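Local coordinates for protein enterotoxin SEN variant (Staphylococcus aureus, PDB 6KRY) that probably acts as a secreted superantigen toxin of the staphylococcal enterotoxin family, at residues Ile48-Ile53 and Ile81-Leu86. Sequence-based numbering, arbitrary orientation.
Sequences IILKDI and IDIYGL
Leu-50 rests its CD2 methyl against the ends of two isoleucines of strand 81-84, coming tip to tip with Ile-83, whose CD1 lies 3.9 Å from Leu-50 CD2, and slanting across Ile-81, whose CD1 is 4.1 Å from the same methyl. Ile-81 CD1 is shared: it also meets Ile-48 CD1 end-on at 3.9 Å. Both Ile-48 and Ile-81 set CG1 between the backbone N and the carbonyl carbon (chi1 67° and 54°) and keep an extended chi2, which carries each terminal methyl out toward its partner. The contact is thus made by methyls alone; the axes of strands 48-50 and 81-84 come no closer than 11.4 Å and cross nearly at right angles (91°). Such a crossing belongs to the curled sheet of the OB-fold domain of staphylococcal and streptococcal toxins, in which strands 47-55 and 81-84 are not paired with each other but face one another through the buried barrel interior. Strand 47-55 pairs with strand 60-66, and Val-65 from there packs against both Ile-48 and Leu-50. On the side of strand 81-84, Val-107 of strand 100-109 touches Ile-81 and Ile-83, while Leu-103 of the same strand and Leu-32 of strand 31-37 also touch Ile-83.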
loop_
_atom_site.group_PDB
_atom_site.type_symbol
_atom_site.label_atom_id
_atom_site.label_comp_id
_atom_site.label_asym_id
_atom_site.label_seq_id
_atom_site.Cartn_x
_atom_site.Cartn_y
_atom_site.Cartn_z
ATOM N N ILE A 48 11.434 3.695 12.542
ATOM C CA ILE A 48 12.124 4.937 12.401
ATOM C C ILE A 48 11.089 6.066 12.465
ATOM O O ILE A 48 9.921 5.886 12.121
ATOM C CB ILE A 48 12.942 4.981 11.083
ATOM C CG1 ILE A 48 12.051 4.982 9.836
ATOM C CG2 ILE A 48 13.976 3.869 11.021
ATOM C CD1 ILE A 48 12.814 4.954 8.520
ATOM N N ILE A 49 11.514 7.225 12.996
ATOM C CA ILE A 49 10.664 8.353 13.188
ATOM C C ILE A 49 11.215 9.554 12.431
ATOM O O ILE A 49 12.395 9.898 12.515
ATOM C CB ILE A 49 10.446 8.633 14.690
ATOM C CG1 ILE A 49 9.707 7.455 15.341
ATOM C CG2 ILE A 49 9.685 9.938 14.894
ATOM C CD1 ILE A 49 9.712 7.469 16.816
ATOM N N LEU A 50 10.308 10.179 11.680
ATOM C CA LEU A 50 10.555 11.351 10.856
ATOM C C LEU A 50 9.728 12.529 11.357
ATOM O O LEU A 50 8.528 12.380 11.643
ATOM C CB LEU A 50 10.155 11.065 9.416
ATOM C CG LEU A 50 10.976 9.986 8.739
ATOM C CD1 LEU A 50 10.258 8.659 8.837
ATOM C CD2 LEU A 50 11.262 10.377 7.311
ATOM N N LYS A 51 10.372 13.705 11.407
ATOM C CA LYS A 51 9.750 14.958 11.863
ATOM C C LYS A 51 9.220 15.762 10.674
ATOM O O LYS A 51 9.611 15.536 9.560
ATOM C CB LYS A 51 10.771 15.804 12.621
ATOM C CG LYS A 51 11.482 15.051 13.732
ATOM C CD LYS A 51 10.560 14.230 14.632
ATOM C CE LYS A 51 11.322 13.480 15.706
ATOM N NZ LYS A 51 11.511 14.324 16.906
ATOM N N ASP A 52 8.339 16.720 10.961
ATOM C CA ASP A 52 7.882 17.702 9.974
ATOM C C ASP A 52 7.288 16.969 8.771
ATOM O O ASP A 52 7.554 17.278 7.621
ATOM C CB ASP A 52 9.004 18.642 9.512
ATOM C CG ASP A 52 9.652 19.454 10.627
ATOM O OD1 ASP A 52 9.164 19.372 11.765
ATOM O OD2 ASP A 52 10.652 20.168 10.351
ATOM N N ILE A 53 6.477 15.971 9.063
ATOM C CA ILE A 53 5.613 15.381 8.068
ATOM C C ILE A 53 4.180 15.737 8.460
ATOM O O ILE A 53 3.633 15.137 9.390
ATOM C CB ILE A 53 5.773 13.861 8.016
ATOM C CG1 ILE A 53 7.230 13.428 7.865
ATOM C CG2 ILE A 53 4.862 13.269 6.943
ATOM C CD1 ILE A 53 7.779 13.633 6.510
ATOM N N ILE A 81 15.302 9.089 2.195
ATOM C CA ILE A 81 14.309 8.114 1.801
ATOM C C ILE A 81 13.095 8.824 1.179
ATOM O O ILE A 81 12.804 9.983 1.456
ATOM C CB ILE A 81 13.899 7.209 2.997
ATOM C CG1 ILE A 81 13.431 8.016 4.216
ATOM C CG2 ILE A 81 15.017 6.280 3.416
ATOM C CD1 ILE A 81 12.820 7.124 5.306
ATOM N N ASP A 82 12.386 8.065 0.354
ATOM C CA ASP A 82 11.016 8.359 -0.085
ATOM C C ASP A 82 10.058 7.426 0.656
ATOM O O ASP A 82 10.414 6.313 1.040
ATOM C CB ASP A 82 10.812 8.177 -1.590
ATOM C CG ASP A 82 11.673 9.085 -2.459
ATOM O OD1 ASP A 82 11.958 10.240 -2.028
ATOM O OD2 ASP A 82 12.086 8.614 -3.549
ATOM N N ILE A 83 8.830 7.910 0.862
ATOM C CA ILE A 83 7.863 7.152 1.585
ATOM C C ILE A 83 6.535 7.224 0.856
ATOM O O ILE A 83 6.051 8.313 0.551
ATOM C CB ILE A 83 7.721 7.657 3.033
ATOM C CG1 ILE A 83 9.050 7.755 3.778
ATOM C CG2 ILE A 83 6.746 6.771 3.783
ATOM C CD1 ILE A 83 9.530 9.155 4.027
ATOM N N TYR A 84 5.900 6.060 0.667
ATOM C CA TYR A 84 4.637 6.014 0.036
ATOM C C TYR A 84 3.804 4.951 0.751
ATOM O O TYR A 84 4.210 3.816 0.790
ATOM C CB TYR A 84 4.727 5.662 -1.460
ATOM C CG TYR A 84 3.420 5.874 -2.188
ATOM C CD1 TYR A 84 2.355 5.004 -1.999
ATOM C CD2 TYR A 84 3.219 6.978 -3.003
ATOM C CE1 TYR A 84 1.118 5.233 -2.589
ATOM C CE2 TYR A 84 1.999 7.212 -3.609
ATOM C CZ TYR A 84 0.955 6.325 -3.416
ATOM O OH TYR A 84 -0.267 6.549 -3.987
ATOM N N GLY A 85 2.607 5.306 1.207
ATOM C CA GLY A 85 1.657 4.285 1.602
ATOM C C GLY A 85 0.457 4.823 2.349
ATOM O O GLY A 85 0.201 6.040 2.383
ATOM N N LEU A 86 -0.274 3.892 2.971
ATOM C CA LEU A 86 -1.482 4.225 3.723
ATOM C C LEU A 86 -1.168 4.321 5.221
ATOM O O LEU A 86 -0.701 3.356 5.846
ATOM C CB LEU A 86 -2.512 3.123 3.449
ATOM C CG LEU A 86 -2.965 3.022 1.988
ATOM C CD1 LEU A 86 -3.878 1.818 1.789
ATOM C CD2 LEU A 86 -3.663 4.298 1.521
#